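Local structure of mandelate racemase / muconate lactonizing enzyme (Burkholderia pseudomallei, 2POD) at residues 48-51 against 52-56; 149-152 against 153-156. The protein is of unproven function but probably acts as a lyase of the enolase superfamily, with a metal site inside its barrel. All coordinates share one frame; numbering follows the deposited sequence.

Contact 1. Residues 48-51 against 52-56; sequences HEWA and ANRLI
H48 meets A52 one turn further on, its CA 4.3 Å from the A52 CB, and opens the last turns of helix 40-55 in the N-terminal capping domain of this enolase-superfamily fold. The H48 imidazole reaches the four-stranded antiparallel sheet, where NE2 is hydrogen-bonded to T10 OG1. E49 comes near N53 through its backbone alone; its carboxylate leaves the helix for another chain, where OE1 takes a hydrogen bond from the backbone N of C41 of the second subunit.

W50 carries the side-chain part of the contact. With CG anti to the backbone N (chi1 -172°), the indole lies along the helix toward R54, whose CD rests over one face of the six-membered ring in a CH-pi contact, 3.9 Å from the centroid and displaced toward the rim. The R54 chain, bent at chi2 and chi3, then carries its guanidinium onward, tilted 56° from the indole plane. L70 packs against both side chains.

A51, buried against L70 and L89, begins a weakly bonded last turn. Its O receives a weak hydrogen bond from R54 N, three residues on, at 3.3 Å with an N-H...O angle of only 131°. The next carbonyl is gripped twice: A52 O accepts from L55 N at 3.2 Å and from I56 N at 2.8 Å.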
ATOM      1  N   HIS B  48      32.333  23.997 -21.794  1.00 44.84           N
ATOM      2  CA  HIS B  48      32.653  25.228 -22.505  1.00 45.73           C
ATOM      3  C   HIS B  48      31.416  25.938 -23.069  1.00 47.44           C
ATOM      4  O   HIS B  48      31.417  27.167 -23.210  1.00 48.48           O
ATOM      5  CB  HIS B  48      33.714  24.975 -23.592  1.00 43.11           C
ATOM      6  CG  HIS B  48      35.012  24.453 -23.055  1.00 43.39           C
ATOM      7  ND1 HIS B  48      35.851  25.213 -22.269  1.00 48.17           N
ATOM      8  CD2 HIS B  48      35.614  23.246 -23.184  1.00 46.06           C
ATOM      9  CE1 HIS B  48      36.912  24.498 -21.937  1.00 49.34           C
ATOM     10  NE2 HIS B  48      36.793  23.300 -22.479  1.00 43.52           N
ATOM     11  N   GLU B  49      30.367  25.173 -23.371  1.00 45.91           N
ATOM     12  CA  GLU B  49      29.127  25.738 -23.919  1.00 44.07           C
ATOM     13  C   GLU B  49      28.264  26.493 -22.905  1.00 42.10           C
ATOM     14  O   GLU B  49      27.686  27.530 -23.230  1.00 48.32           O
ATOM     15  CB  GLU B  49      28.303  24.663 -24.620  1.00 40.30           C
ATOM     16  CG  GLU B  49      27.230  25.199 -25.552  1.00 53.65           C
ATOM     17  CD  GLU B  49      26.415  24.099 -26.206  1.00 61.12           C
ATOM     18  OE1 GLU B  49      25.801  24.367 -27.263  1.00 63.36           O
ATOM     19  OE2 GLU B  49      26.405  22.962 -25.685  1.00 52.11           O
ATOM     20  N   TRP B  50      28.167  25.976 -21.686  1.00 43.56           N
ATOM     21  CA  TRP B  50      27.181  26.477 -20.731  1.00 42.36           C
ATOM     22  C   TRP B  50      27.748  26.705 -19.330  1.00 42.98           C
ATOM     23  O   TRP B  50      27.507  27.754 -18.723  1.00 49.99           O
ATOM     24  CB  TRP B  50      25.972  25.541 -20.683  1.00 45.82           C
ATOM     25  CG  TRP B  50      24.826  26.064 -19.873  1.00 43.62           C
ATOM     26  CD1 TRP B  50      23.876  26.947 -20.279  1.00 46.19           C
ATOM     27  CD2 TRP B  50      24.513  25.728 -18.517  1.00 38.25           C
ATOM     28  NE1 TRP B  50      22.986  27.187 -19.260  1.00 55.41           N
ATOM     29  CE2 TRP B  50      23.354  26.447 -18.167  1.00 43.96           C
ATOM     30  CE3 TRP B  50      25.101  24.885 -17.563  1.00 42.92           C
ATOM     31  CZ2 TRP B  50      22.767  26.353 -16.903  1.00 42.51           C
ATOM     32  CZ3 TRP B  50      24.516  24.788 -16.312  1.00 43.20           C
ATOM     33  CH2 TRP B  50      23.360  25.519 -15.994  1.00 46.33           C
ATOM     34  N   ALA B  51      28.493  25.724 -18.829  1.00 38.30           N
ATOM     35  CA  ALA B  51      28.870  25.647 -17.416  1.00 39.91           C
ATOM     36  C   ALA B  51      29.971  26.639 -17.045  1.00 44.19           C
ATOM     37  O   ALA B  51      30.010  27.144 -15.925  1.00 41.71           O
ATOM     38  CB  ALA B  51      29.320  24.232 -17.075  1.00 36.13           C
ATOM     39  N   ALA B  52      30.873  26.891 -17.990  1.00 50.67           N
ATOM     40  CA  ALA B  52      32.034  27.747 -17.760  1.00 50.43           C
ATOM     41  C   ALA B  52      31.645  29.202 -17.503  1.00 51.72           C
ATOM     42  O   ALA B  52      32.227  29.855 -16.641  1.00 52.27           O
ATOM     43  CB  ALA B  52      32.966  27.661 -18.925  1.00 49.20           C
ATOM     44  N   ASN B  53      30.647  29.687 -18.239  1.00 51.36           N
ATOM     45  CA  ASN B  53      30.138  31.044 -18.071  1.00 57.98           C
ATOM     46  C   ASN B  53      29.374  31.268 -16.765  1.00 58.56           C
ATOM     47  O   ASN B  53      29.264  32.401 -16.282  1.00 60.82           O
ATOM     48  CB  ASN B  53      29.275  31.445 -19.272  1.00 59.81           C
ATOM     49  CG  ASN B  53      30.047  31.413 -20.581  1.00 71.36           C
ATOM     50  OD1 ASN B  53      31.156  31.950 -20.682  1.00 66.65           O
ATOM     51  ND2 ASN B  53      29.463  30.774 -21.593  1.00 81.17           N
ATOM     52  N   ARG B  54      28.858  30.184 -16.191  1.00 54.37           N
ATOM     53  CA  ARG B  54      28.172  30.245 -14.905  1.00 52.34           C
ATOM     54  C   ARG B  54      29.166  30.298 -13.754  1.00 50.70           C
ATOM     55  O   ARG B  54      28.810  30.641 -12.629  1.00 52.47           O
ATOM     56  CB  ARG B  54      27.227  29.051 -14.744  1.00 54.06           C
ATOM     57  CG  ARG B  54      26.071  29.037 -15.731  1.00 55.99           C
ATOM     58  CD  ARG B  54      24.765  28.741 -15.030  1.00 70.80           C
ATOM     59  NE  ARG B  54      24.115  29.953 -14.538  1.00 77.53           N
ATOM     60  CZ  ARG B  54      23.014  29.970 -13.792  1.00 78.45           C
ATOM     61  NH1 ARG B  54      22.421  28.834 -13.439  1.00 71.00           N
ATOM     62  NH2 ARG B  54      22.504  31.129 -13.394  1.00 79.71           N
ATOM     63  N   LEU B  55      30.419  29.970 -14.051  1.00 50.05           N
ATOM     64  CA  LEU B  55      31.420  29.694 -13.037  1.00 49.35           C
ATOM     65  C   LEU B  55      32.548  30.729 -13.062  1.00 54.42           C
ATOM     66  O   LEU B  55      33.108  31.065 -12.021  1.00 54.55           O
ATOM     67  CB  LEU B  55      31.974  28.286 -13.245  1.00 45.23           C
ATOM     68  CG  LEU B  55      32.122  27.349 -12.043  1.00 41.65           C
ATOM     69  CD1 LEU B  55      30.863  27.242 -11.186  1.00 41.33           C
ATOM     70  CD2 LEU B  55      32.525  25.988 -12.532  1.00 32.40           C
ATOM     71  N   ILE B  56      32.869  31.230 -14.254  1.00 55.70           N
ATOM     72  CA  ILE B  56      33.918  32.231 -14.437  1.00 53.32           C
ATOM     73  C   ILE B  56      33.531  33.573 -13.812  1.00 53.52           C
ATOM     74  O   ILE B  56      32.479  34.138 -14.121  1.00 55.04           O
ATOM     75  CB  ILE B  56      34.350  32.342 -15.936  1.00 53.51           C
ATOM     76  CG1 ILE B  56      35.403  31.266 -16.238  1.00 58.24           C
ATOM     77  CG2 ILE B  56      34.921  33.732 -16.276  1.00 57.74           C
ATOM     78  CD1 ILE B  56      35.381  30.723 -17.650  1.00 58.04           C
TER

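Contact 2. Residues 149-152 against 153-156; sequences RYDD and LNAF
D151 and D152 begin the first turn of helix 152-158 by offering their carbonyl oxygens to A155 and F156, a worked example of helix initiation from a loop in the enolase-superfamily barrel domain. D151 stands at the N-cap and is also the centre of an inverse gamma turn, closed by a weak hydrogen bond from D152 N to Y150 O.

The tight part is the backbone turn and its buried side. A155 N reaches D151 O at 2.8 Å, the donor lying in the carbonyl plane and the N-H...O angle 153°. The methyl of A155 points back at the same oxygen, its CB 3.3 Å from D151 O. F156 N binds D152 O at 3.2 Å, but from 42° above the carbonyl plane. The F156 side chain also borders that oxygen, with its CD1 3.4 Å from D152 O, and meets W178 edge-to-face. L163 of helix 160-170 packs on D152, A155 and F156, while the D152 carboxylate forms a salt bridge with R350 and thereby ties the helix start to helix 350-356.

Looser packing marks the partly exposed side, where the D151 carboxylate crosses the N154 side chain without making a capping bond. Their carboxylate and amide planes stand 40° apart, and D151 OD2 has a weak and long ion pair with R159. The closest approach of the two side chains sets D151 OD2 3.4 Å from N154 CB.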
ATOM      1  N   ARG B 149      52.675  -9.619 -14.496  1.00 95.23           N
ATOM      2  CA  ARG B 149      51.687  -8.682 -15.021  1.00 96.57           C
ATOM      3  C   ARG B 149      50.302  -8.908 -14.410  1.00 95.02           C
ATOM      4  O   ARG B 149      50.050  -9.940 -13.773  1.00 92.93           O
ATOM      5  CB  ARG B 149      51.636  -8.738 -16.557  1.00 98.46           C
ATOM      6  CG  ARG B 149      51.009 -10.002 -17.145  1.00105.40           C
ATOM      7  CD  ARG B 149      51.674 -10.391 -18.457  1.00115.27           C
ATOM      8  NE  ARG B 149      52.483 -11.606 -18.327  1.00122.51           N
ATOM      9  CZ  ARG B 149      52.394 -12.666 -19.130  1.00126.29           C
ATOM     10  NH1 ARG B 149      51.530 -12.679 -20.142  1.00125.53           N
ATOM     11  NH2 ARG B 149      53.175 -13.719 -18.923  1.00126.88           N
ATOM     12  N   TYR B 150      49.414  -7.935 -14.604  1.00 92.32           N
ATOM     13  CA  TYR B 150      48.057  -8.012 -14.074  1.00 87.90           C
ATOM     14  C   TYR B 150      47.037  -8.211 -15.192  1.00 87.06           C
ATOM     15  O   TYR B 150      46.315  -7.284 -15.581  1.00 88.13           O
ATOM     16  CB  TYR B 150      47.732  -6.778 -13.230  1.00 86.54           C
ATOM     17  CG  TYR B 150      48.658  -6.556 -12.049  1.00 82.52           C
ATOM     18  CD1 TYR B 150      48.979  -7.599 -11.176  1.00 75.67           C
ATOM     19  CD2 TYR B 150      49.203  -5.297 -11.801  1.00 78.65           C
ATOM     20  CE1 TYR B 150      49.823  -7.393 -10.090  1.00 72.47           C
ATOM     21  CE2 TYR B 150      50.047  -5.081 -10.722  1.00 76.59           C
ATOM     22  CZ  TYR B 150      50.352  -6.131  -9.870  1.00 80.57           C
ATOM     23  OH  TYR B 150      51.189  -5.911  -8.797  1.00 89.31           O
ATOM     24  N   ASP B 151      46.988  -9.441 -15.696  1.00 84.51           N
ATOM     25  CA  ASP B 151      46.137  -9.818 -16.821  1.00 81.54           C
ATOM     26  C   ASP B 151      44.762 -10.279 -16.314  1.00 77.55           C
ATOM     27  O   ASP B 151      44.329 -11.397 -16.588  1.00 77.53           O
ATOM     28  CB  ASP B 151      46.835 -10.933 -17.618  1.00 84.58           C
ATOM     29  CG  ASP B 151      46.248 -11.131 -19.005  1.00 87.02           C
ATOM     30  OD1 ASP B 151      45.826 -10.138 -19.638  1.00 89.31           O
ATOM     31  OD2 ASP B 151      46.211 -12.294 -19.458  1.00 94.08           O
ATOM     32  N   ASP B 152      44.079  -9.402 -15.578  1.00 73.36           N
ATOM     33  CA  ASP B 152      43.108  -9.823 -14.563  1.00 68.71           C
ATOM     34  C   ASP B 152      41.728 -10.184 -15.120  1.00 65.21           C
ATOM     35  O   ASP B 152      41.015 -10.989 -14.525  1.00 58.76           O
ATOM     36  CB  ASP B 152      42.991  -8.775 -13.450  1.00 69.35           C
ATOM     37  CG  ASP B 152      44.189  -8.774 -12.507  1.00 69.97           C
ATOM     38  OD1 ASP B 152      45.016  -9.712 -12.566  1.00 72.57           O
ATOM     39  OD2 ASP B 152      44.304  -7.830 -11.698  1.00 62.74           O
ATOM     40  N   LEU B 153      41.362  -9.586 -16.254  1.00 67.36           N
ATOM     41  CA  LEU B 153      40.181  -9.998 -17.017  1.00 70.11           C
ATOM     42  C   LEU B 153      40.312 -11.415 -17.565  1.00 71.23           C
ATOM     43  O   LEU B 153      39.424 -12.244 -17.360  1.00 74.01           O
ATOM     44  CB  LEU B 153      39.880  -9.010 -18.149  1.00 70.48           C
ATOM     45  CG  LEU B 153      38.761  -9.394 -19.127  1.00 78.46           C
ATOM     46  CD1 LEU B 153      37.382  -9.029 -18.585  1.00 82.77           C
ATOM     47  CD2 LEU B 153      38.994  -8.775 -20.499  1.00 88.74           C
ATOM     48  N   ASN B 154      41.421 -11.684 -18.253  1.00 70.76           N
ATOM     49  CA  ASN B 154      41.693 -13.015 -18.788  1.00 70.82           C
ATOM     50  C   ASN B 154      41.927 -14.041 -17.693  1.00 67.26           C
ATOM     51  O   ASN B 154      41.543 -15.202 -17.837  1.00 68.36           O
ATOM     52  CB  ASN B 154      42.878 -12.988 -19.758  1.00 73.44           C
ATOM     53  CG  ASN B 154      42.476 -12.564 -21.161  1.00 80.30           C
ATOM     54  OD1 ASN B 154      41.674 -13.232 -21.823  1.00 83.58           O
ATOM     55  ND2 ASN B 154      43.034 -11.447 -21.622  1.00 85.79           N
ATOM     56  N   ALA B 155      42.547 -13.597 -16.600  1.00 66.13           N
ATOM     57  CA  ALA B 155      42.710 -14.417 -15.406  1.00 65.63           C
ATOM     58  C   ALA B 155      41.383 -14.945 -14.839  1.00 66.39           C
ATOM     59  O   ALA B 155      41.262 -16.150 -14.630  1.00 68.78           O
ATOM     60  CB  ALA B 155      43.520 -13.685 -14.343  1.00 64.01           C
ATOM     61  N   PHE B 156      40.389 -14.078 -14.624  1.00 59.89           N
ATOM     62  CA  PHE B 156      39.088 -14.560 -14.127  1.00 59.54           C
ATOM     63  C   PHE B 156      38.273 -15.422 -15.091  1.00 61.74           C
ATOM     64  O   PHE B 156      37.502 -16.285 -14.659  1.00 60.11           O
ATOM     65  CB  PHE B 156      38.254 -13.489 -13.384  1.00 57.36           C
ATOM     66  CG  PHE B 156      37.333 -12.648 -14.258  1.00 44.16           C
ATOM     67  CD1 PHE B 156      37.596 -11.294 -14.446  1.00 37.95           C
ATOM     68  CD2 PHE B 156      36.165 -13.176 -14.809  1.00 42.95           C
ATOM     69  CE1 PHE B 156      36.748 -10.493 -15.208  1.00 42.47           C
ATOM     70  CE2 PHE B 156      35.312 -12.387 -15.586  1.00 52.44           C
ATOM     71  CZ  PHE B 156      35.602 -11.041 -15.782  1.00 45.92           C
TER

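How the contacts relate
Contact 1 closes before contact 2 opens along the chain, and the two lie on opposite sides of its centre, with their own centres 42 Å apart and their nearest atoms about 32 Å apart. They share no helix or sheet. Residues 48-56 form the end of helix 40-55 beside the antiparallel sheet of the N-terminal domain, whereas residues 149-156 lead from a loop into helix 152-158 of the barrel part. One is the weakly bonded last turn of a helix, the other the first turn of another. The F156 side chain is about 11 Å from a bound sodium ion; E220, E246 and E272 form the sodium site in this structure. E49 of contact 1 reaches a second subunit.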